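Local coordinates for CADD-like protein of unknown function (Nostoc punctiforme, PDB 3B5O) that is of unknown function but, as a CADD-like all-helical protein of the heme-oxygenase-like clan, may be an oxidoreductase, at residues Ser37-Tyr48 with Glu152-Leu163. Sequence-based numbering, arbitrary orientation. Where two conformers were deposited one is given.
Sequences SFAQIAYVMQQY and ELTLIVKLVEWL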
ATOM      1  N   SER A  37      13.632  -6.520 -18.201  1.00 16.40           N
ATOM      2  CA  SER A  37      12.830  -7.380 -19.048  1.00 18.33           C
ATOM      3  C   SER A  37      11.372  -7.435 -18.571  1.00 16.53           C
ATOM      4  O   SER A  37      11.038  -7.091 -17.409  1.00 16.72           O
ATOM      5  CB  SER A  37      13.429  -8.776 -19.068  1.00 18.51           C
ATOM      6  OG  SER A  37      13.175  -9.420 -17.835  1.00 19.88           O
ATOM      7  N   PHE A  38      10.496  -7.880 -19.460  1.00 15.98           N
ATOM      8  CA  PHE A  38       9.098  -8.123 -19.136  1.00 17.09           C
ATOM      9  C   PHE A  38       9.004  -9.021 -17.911  1.00 16.47           C
ATOM     10  O   PHE A  38       8.261  -8.705 -16.960  1.00 17.79           O
ATOM     11  CB  PHE A  38       8.385  -8.806 -20.321  1.00 18.73           C
ATOM     12  CG  PHE A  38       6.945  -9.124 -20.055  1.00 19.22           C
ATOM     13  CD1 PHE A  38       6.603 -10.318 -19.416  1.00 22.98           C
ATOM     14  CD2 PHE A  38       5.940  -8.239 -20.403  1.00 20.28           C
ATOM     15  CE1 PHE A  38       5.276 -10.609 -19.127  1.00 23.43           C
ATOM     16  CE2 PHE A  38       4.605  -8.539 -20.136  1.00 22.32           C
ATOM     17  CZ  PHE A  38       4.289  -9.736 -19.488  1.00 21.72           C
ATOM     18  N   ALA A  39       9.788 -10.098 -17.907  1.00 17.00           N
ATOM     19  CA  ALA A  39       9.742 -11.082 -16.798  1.00 16.90           C
ATOM     20  C   ALA A  39      10.073 -10.420 -15.467  1.00 17.37           C
ATOM     21  O   ALA A  39       9.502 -10.766 -14.428  1.00 18.12           O
ATOM     22  CB  ALA A  39      10.702 -12.249 -17.051  1.00 18.23           C
ATOM     23  N   GLN A  40      11.035  -9.509 -15.481  1.00 16.45           N
ATOM     24  CA  GLN A  40      11.462  -8.860 -14.244  1.00 15.87           C
ATOM     25  C   GLN A  40      10.403  -7.933 -13.670  1.00 15.63           C
ATOM     26  O   GLN A  40      10.191  -7.906 -12.455  1.00 15.57           O
ATOM     27  CB  GLN A  40      12.800  -8.133 -14.460  1.00 16.97           C
ATOM     28  CG  GLN A  40      13.945  -9.098 -14.635  1.00 18.52           C
ATOM     29  CD  GLN A  40      15.220  -8.462 -15.153  1.00 18.74           C
ATOM     30  OE1 GLN A  40      15.170  -7.494 -15.917  1.00 20.64           O
ATOM     31  NE2 GLN A  40      16.364  -8.994 -14.737  1.00 19.70           N
ATOM     32  N   ILE A  41       9.720  -7.173 -14.518  1.00 14.43           N
ATOM     33  CA  ILE A  41       8.651  -6.283 -14.057  1.00 15.48           C
ATOM     34  C   ILE A  41       7.391  -7.099 -13.699  1.00 15.05           C
ATOM     35  O   ILE A  41       6.671  -6.765 -12.765  1.00 16.19           O
ATOM     36  CB  ILE A  41       8.377  -5.130 -15.049  1.00 15.82           C
ATOM     37  CG1 ILE A  41       9.669  -4.331 -15.267  1.00 15.75           C
ATOM     38  CG2 ILE A  41       7.256  -4.211 -14.567  1.00 16.72           C
ATOM     39  CD1 ILE A  41      10.371  -3.839 -13.986  1.00 16.67           C
ATOM     40  N   ALA A  42       7.155  -8.202 -14.403  1.00 15.52           N
ATOM     41  CA  ALA A  42       6.075  -9.107 -14.010  1.00 16.81           C
ATOM     42  C   ALA A  42       6.318  -9.655 -12.602  1.00 15.57           C
ATOM     43  O   ALA A  42       5.370  -9.772 -11.813  1.00 16.97           O
ATOM     44  CB  ALA A  42       5.938 -10.252 -15.031  1.00 17.68           C
ATOM     45  N   TYR A  43       7.568  -9.985 -12.285  1.00 15.28           N
ATOM     46  CA  TYR A  43       7.949 -10.431 -10.941  1.00 15.42           C
ATOM     47  C   TYR A  43       7.621  -9.370  -9.913  1.00 14.96           C
ATOM     48  O   TYR A  43       7.074  -9.680  -8.843  1.00 15.21           O
ATOM     49  CB  TYR A  43       9.436 -10.777 -10.881  1.00 16.70           C
ATOM     50  CG  TYR A  43       9.982 -10.977  -9.503  1.00 15.94           C
ATOM     51  CD1 TYR A  43       9.881 -12.206  -8.866  1.00 19.59           C
ATOM     52  CD2 TYR A  43      10.541  -9.925  -8.794  1.00 17.46           C
ATOM     53  CE1 TYR A  43      10.361 -12.388  -7.570  1.00 20.62           C
ATOM     54  CE2 TYR A  43      11.030 -10.103  -7.518  1.00 19.15           C
ATOM     55  CZ  TYR A  43      10.940 -11.331  -6.902  1.00 18.50           C
ATOM     56  OH  TYR A  43      11.403 -11.546  -5.617  1.00 21.42           O
ATOM     57  N   VAL A  44       7.959  -8.119 -10.202  1.00 14.77           N
ATOM     58  CA  VAL A  44       7.617  -7.046  -9.288  1.00 13.82           C
ATOM     59  C   VAL A  44       6.093  -7.007  -9.037  1.00 14.08           C
ATOM     60  O   VAL A  44       5.653  -6.855  -7.900  1.00 14.05           O
ATOM     61  CB  VAL A  44       8.112  -5.664  -9.819  1.00 13.94           C
ATOM     62  CG1 VAL A  44       7.505  -4.505  -9.005  1.00 15.11           C
ATOM     63  CG2 VAL A  44       9.646  -5.623  -9.850  1.00 15.09           C
HETATM   64  N   MSE A  45       5.290  -7.127 -10.090  1.00 14.27           N
HETATM   65  CA  MSE A  45       3.848  -7.070  -9.956  1.00 14.15           C
HETATM   66  C   MSE A  45       3.276  -8.262  -9.196  1.00 15.23           C
HETATM   67  O   MSE A  45       2.334  -8.102  -8.424  1.00 15.70           O
HETATM   68  CB  MSE A  45       3.172  -6.943 -11.327  1.00 16.56           C
HETATM   69  CG  MSE A  45       3.292  -5.532 -11.952  1.00 18.77           C
HETATM   70 SE   MSE A  45       2.751  -4.099 -10.740  0.75 20.43          SE
HETATM   71  CE  MSE A  45       1.042  -4.841 -10.398  1.00 17.93           C
ATOM     72  N   GLN A  46       3.868  -9.428  -9.372  1.00 14.97           N
ATOM     73  CA  GLN A  46       3.460 -10.590  -8.594  1.00 16.27           C
ATOM     74  C   GLN A  46       3.692 -10.347  -7.110  1.00 14.58           C
ATOM     75  O   GLN A  46       2.826 -10.609  -6.275  1.00 15.24           O
ATOM     76  CB  GLN A  46       4.251 -11.814  -8.998  1.00 16.65           C
ATOM     77  CG  GLN A  46       3.925 -12.360 -10.377  1.00 18.64           C
ATOM     78  CD  GLN A  46       4.866 -13.473 -10.779  1.00 21.87           C
ATOM     79  OE1 GLN A  46       6.051 -13.462 -10.451  1.00 25.28           O
ATOM     80  NE2 GLN A  46       4.324 -14.470 -11.484  1.00 27.37           N
ATOM     81  N   GLN A  47       4.880  -9.875  -6.769  1.00 13.48           N
ATOM     82  CA  GLN A  47       5.174  -9.560  -5.363  1.00 12.07           C
ATOM     83  C   GLN A  47       4.329  -8.423  -4.830  1.00 12.19           C
ATOM     84  O   GLN A  47       3.818  -8.493  -3.699  1.00 13.39           O
ATOM     85  CB  GLN A  47       6.659  -9.255  -5.180  1.00 13.18           C
ATOM     86  CG  GLN A  47       7.502 -10.479  -5.380  1.00 13.67           C
ATOM     87  CD  GLN A  47       7.226 -11.566  -4.329  1.00 13.09           C
ATOM     88  OE1 GLN A  47       7.151 -11.286  -3.136  1.00 13.79           O
ATOM     89  NE2 GLN A  47       7.063 -12.820  -4.788  1.00 15.52           N
ATOM     90  N   TYR A  48       4.179  -7.373  -5.627  1.00 12.48           N
ATOM     91  CA  TYR A  48       3.367  -6.247  -5.205  1.00 12.81           C
ATOM     92  C   TYR A  48       1.967  -6.708  -4.811  1.00 12.88           C
ATOM     93  O   TYR A  48       1.420  -6.259  -3.810  1.00 13.81           O
ATOM     94  CB  TYR A  48       3.272  -5.164  -6.280  1.00 13.59           C
ATOM     95  CG  TYR A  48       2.212  -4.187  -5.933  1.00 14.37           C
ATOM     96  CD1 TYR A  48       2.434  -3.204  -4.974  1.00 16.08           C
ATOM     97  CD2 TYR A  48       0.926  -4.334  -6.441  1.00 16.80           C
ATOM     98  CE1 TYR A  48       1.389  -2.357  -4.595  1.00 16.94           C
ATOM     99  CE2 TYR A  48      -0.080  -3.486  -6.091  1.00 18.94           C
ATOM    100  CZ  TYR A  48       0.142  -2.524  -5.162  1.00 17.81           C
ATOM    101  OH  TYR A  48      -0.913  -1.698  -4.815  1.00 23.65           O
ATOM    102  N   GLU A 152       0.987   5.207  -4.741  0.50 16.97           N
ATOM    103  CA  GLU A 152       1.189   3.808  -5.049  0.50 17.41           C
ATOM    104  C   GLU A 152       0.397   3.392  -6.281  0.50 16.30           C
ATOM    105  O   GLU A 152       0.946   2.797  -7.198  0.50 16.27           O
ATOM    106  CB  GLU A 152       0.778   2.961  -3.854  0.50 17.10           C
ATOM    107  CG  GLU A 152       0.988   1.490  -4.029  0.50 16.28           C
ATOM    108  CD  GLU A 152       0.477   0.732  -2.830  0.50 18.39           C
ATOM    109  OE1 GLU A 152       1.075   0.913  -1.749  0.50 20.23           O
ATOM    110  OE2 GLU A 152      -0.529  -0.019  -2.962  0.50 21.73           O
ATOM    111  N   LEU A 153      -0.892   3.701  -6.311  0.50 17.11           N
ATOM    112  CA  LEU A 153      -1.704   3.255  -7.436  0.50 18.55           C
ATOM    113  C   LEU A 153      -1.237   3.901  -8.742  0.50 18.38           C
ATOM    114  O   LEU A 153      -1.340   3.292  -9.797  0.50 17.79           O
ATOM    115  CB  LEU A 153      -3.191   3.528  -7.185  0.50 19.60           C
ATOM    116  CG  LEU A 153      -4.121   2.811  -8.171  0.50 23.50           C
ATOM    117  CD1 LEU A 153      -3.856   1.320  -8.193  0.50 25.49           C
ATOM    118  CD2 LEU A 153      -5.542   3.067  -7.803  0.50 22.51           C
ATOM    119  N   THR A 154      -0.720   5.126  -8.663  1.00 17.05           N
ATOM    120  CA  THR A 154      -0.188   5.836  -9.840  1.00 17.89           C
ATOM    121  C   THR A 154       1.027   5.082 -10.405  1.00 17.87           C
ATOM    122  O   THR A 154       1.164   4.912 -11.609  1.00 18.51           O
ATOM    123  CB  THR A 154       0.143   7.285  -9.466  1.00 20.12           C
ATOM    124  OG1 THR A 154      -1.047   7.917  -8.966  1.00 21.06           O
ATOM    125  CG2 THR A 154       0.657   8.039 -10.675  1.00 23.02           C
ATOM    126  N   LEU A 155       1.893   4.592  -9.522  0.50 15.80           N
ATOM    127  CA  LEU A 155       3.024   3.750  -9.925  0.50 16.35           C
ATOM    128  C   LEU A 155       2.578   2.422 -10.523  0.50 16.24           C
ATOM    129  O   LEU A 155       3.150   1.955 -11.509  0.50 15.81           O
ATOM    130  CB  LEU A 155       3.958   3.485  -8.730  0.50 16.80           C
ATOM    131  CG  LEU A 155       4.902   4.654  -8.451  0.50 16.59           C
ATOM    132  CD1 LEU A 155       5.330   4.681  -6.982  0.50 19.55           C
ATOM    133  CD2 LEU A 155       6.112   4.588  -9.345  0.50 16.78           C
ATOM    134  N   ILE A 156       1.585   1.791  -9.913  1.00 16.76           N
ATOM    135  CA  ILE A 156       1.095   0.535 -10.420  1.00 17.53           C
ATOM    136  C   ILE A 156       0.495   0.711 -11.818  1.00 18.66           C
ATOM    137  O   ILE A 156       0.765  -0.110 -12.696  1.00 18.67           O
ATOM    138  CB  ILE A 156       0.070  -0.120  -9.469  1.00 18.31           C
ATOM    139  CG1 ILE A 156       0.718  -0.459  -8.122  1.00 18.57           C
ATOM    140  CG2 ILE A 156      -0.521  -1.359 -10.102  1.00 21.19           C
ATOM    141  CD1 ILE A 156       2.026  -1.132  -8.186  1.00 19.32           C
ATOM    142  N   VAL A 157      -0.273   1.779 -12.030  1.00 18.14           N
ATOM    143  CA  VAL A 157      -0.809   2.056 -13.381  1.00 19.86           C
ATOM    144  C   VAL A 157       0.358   2.148 -14.386  1.00 18.87           C
ATOM    145  O   VAL A 157       0.299   1.572 -15.494  1.00 19.87           O
ATOM    146  CB  VAL A 157      -1.677   3.349 -13.408  1.00 20.49           C
ATOM    147  CG1 VAL A 157      -2.026   3.740 -14.857  1.00 25.07           C
ATOM    148  CG2 VAL A 157      -2.944   3.145 -12.629  1.00 24.19           C
ATOM    149  N   LYS A 158       1.410   2.883 -14.025  0.50 17.53           N
ATOM    150  CA  LYS A 158       2.576   3.017 -14.895  0.50 18.05           C
ATOM    151  C   LYS A 158       3.189   1.664 -15.233  0.50 17.72           C
ATOM    152  O   LYS A 158       3.422   1.353 -16.398  0.50 17.97           O
ATOM    153  CB  LYS A 158       3.627   3.932 -14.270  0.50 18.36           C
ATOM    154  CG  LYS A 158       4.921   4.060 -15.071  0.50 18.06           C
ATOM    155  CD  LYS A 158       5.879   5.044 -14.419  0.50 18.28           C
ATOM    156  CE  LYS A 158       7.137   5.222 -15.228  0.50 19.72           C
ATOM    157  NZ  LYS A 158       6.861   6.009 -16.456  0.50 23.98           N
ATOM    158  N   LEU A 159       3.440   0.845 -14.217  1.00 16.82           N
ATOM    159  CA  LEU A 159       4.070  -0.456 -14.454  1.00 17.08           C
ATOM    160  C   LEU A 159       3.174  -1.361 -15.283  1.00 18.09           C
ATOM    161  O   LEU A 159       3.655  -2.082 -16.164  1.00 18.60           O
ATOM    162  CB  LEU A 159       4.401  -1.130 -13.129  1.00 17.49           C
ATOM    163  CG  LEU A 159       5.400  -0.371 -12.254  1.00 17.02           C
ATOM    164  CD1 LEU A 159       5.650  -1.153 -10.955  1.00 18.04           C
ATOM    165  CD2 LEU A 159       6.734  -0.113 -13.007  1.00 17.86           C
ATOM    166  N   VAL A 160       1.873  -1.334 -15.000  1.00 19.00           N
ATOM    167  CA  VAL A 160       0.925  -2.197 -15.721  1.00 21.00           C
ATOM    168  C   VAL A 160       0.808  -1.751 -17.178  1.00 21.29           C
ATOM    169  O   VAL A 160       0.789  -2.602 -18.089  1.00 23.50           O
ATOM    170  CB  VAL A 160      -0.443  -2.303 -14.988  1.00 21.82           C
ATOM    171  CG1 VAL A 160      -1.490  -3.027 -15.859  1.00 25.81           C
ATOM    172  CG2 VAL A 160      -0.264  -3.051 -13.659  1.00 22.90           C
ATOM    173  N   GLU A 161       0.771  -0.443 -17.413  1.00 21.64           N
ATOM    174  CA  GLU A 161       0.779   0.089 -18.789  1.00 24.85           C
ATOM    175  C   GLU A 161       2.069  -0.276 -19.523  1.00 23.07           C
ATOM    176  O   GLU A 161       2.044  -0.609 -20.714  1.00 24.98           O
ATOM    177  CB  GLU A 161       0.572   1.604 -18.802  1.00 25.45           C
ATOM    178  CG  GLU A 161      -0.854   2.024 -18.495  1.00 29.79           C
ATOM    179  CD  GLU A 161      -1.042   3.532 -18.491  1.00 34.31           C
ATOM    180  OE1 GLU A 161      -0.038   4.270 -18.600  1.00 46.54           O
ATOM    181  OE2 GLU A 161      -2.206   3.988 -18.375  1.00 45.14           O
ATOM    182  N   TRP A 162       3.200  -0.230 -18.821  1.00 21.52           N
ATOM    183  CA  TRP A 162       4.491  -0.625 -19.392  1.00 20.21           C
ATOM    184  C   TRP A 162       4.493  -2.088 -19.847  1.00 20.00           C
ATOM    185  O   TRP A 162       5.042  -2.423 -20.905  1.00 22.94           O
ATOM    186  CB  TRP A 162       5.615  -0.354 -18.380  1.00 19.94           C
ATOM    187  CG  TRP A 162       7.009  -0.592 -18.854  1.00 18.64           C
ATOM    188  CD1 TRP A 162       7.867   0.351 -19.366  1.00 20.43           C
ATOM    189  CD2 TRP A 162       7.750  -1.811 -18.789  1.00 19.15           C
ATOM    190  NE1 TRP A 162       9.071  -0.218 -19.648  1.00 20.80           N
ATOM    191  CE2 TRP A 162       9.038  -1.547 -19.313  1.00 17.35           C
ATOM    192  CE3 TRP A 162       7.445  -3.115 -18.393  1.00 18.53           C
ATOM    193  CZ2 TRP A 162      10.021  -2.530 -19.405  1.00 20.37           C
ATOM    194  CZ3 TRP A 162       8.413  -4.070 -18.461  1.00 18.96           C
ATOM    195  CH2 TRP A 162       9.688  -3.791 -18.971  1.00 20.57           C
ATOM    196  N   LEU A 163       3.878  -2.955 -19.047  1.00 19.34           N
ATOM    197  CA  LEU A 163       3.831  -4.384 -19.328  1.00 19.80           C
ATOM    198  C   LEU A 163       2.908  -4.742 -20.509  1.00 22.10           C
ATOM    199  O   LEU A 163       3.168  -5.711 -21.210  1.00 24.85           O
ATOM    200  CB  LEU A 163       3.364  -5.168 -18.090  1.00 21.44           C
ATOM    201  CG  LEU A 163       4.373  -5.357 -16.961  1.00 18.46           C
ATOM    202  CD1 LEU A 163       3.644  -5.835 -15.679  1.00 20.18           C
ATOM    203  CD2 LEU A 163       5.512  -6.306 -17.328  1.00 20.04           C
TER
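Y48 OH donates the one hydrogen bond between 37-48 and 152-163, to E152 OE2 over a short 2.5 Å, on the anti side of the carboxylate and 35° out of its plane; E152 was built in two conformers, so the bond and its geometry are doubtful. With CG anti to the backbone N (chi1 168°), the Y48 ring reaches I156, whose CD1 makes a CH-pi contact 3.6 Å above the ring centroid. A phenylalanine here would probably keep I156 over the ring but leave this conformer's carboxylate without its hydroxyl mate.

At the other end, L163 CD2 lies over a face of F38, 4.0 Å from the centroid, while F38 CE2 comes edge-on to L163 O at 3.3 Å. I41 CG1 makes apolar contact with W162 CZ3 at 3.4 Å, meeting the ring obliquely, the side chains crossing at about a right angle.

Two knobs-into-holes run from the middle to the F38 end: selenomethionine M45 enters the hole of I156, L159, V160 and L163; L163 fills that of F38, I41, A42 and M45.

The axes of 38-48 and 152-163 approach to 10.4 Å at 143°, an inclined antiparallel crossing of helices 38-68 and 135-163; helix 95-107 packs against Y48, M45, V160 and L163.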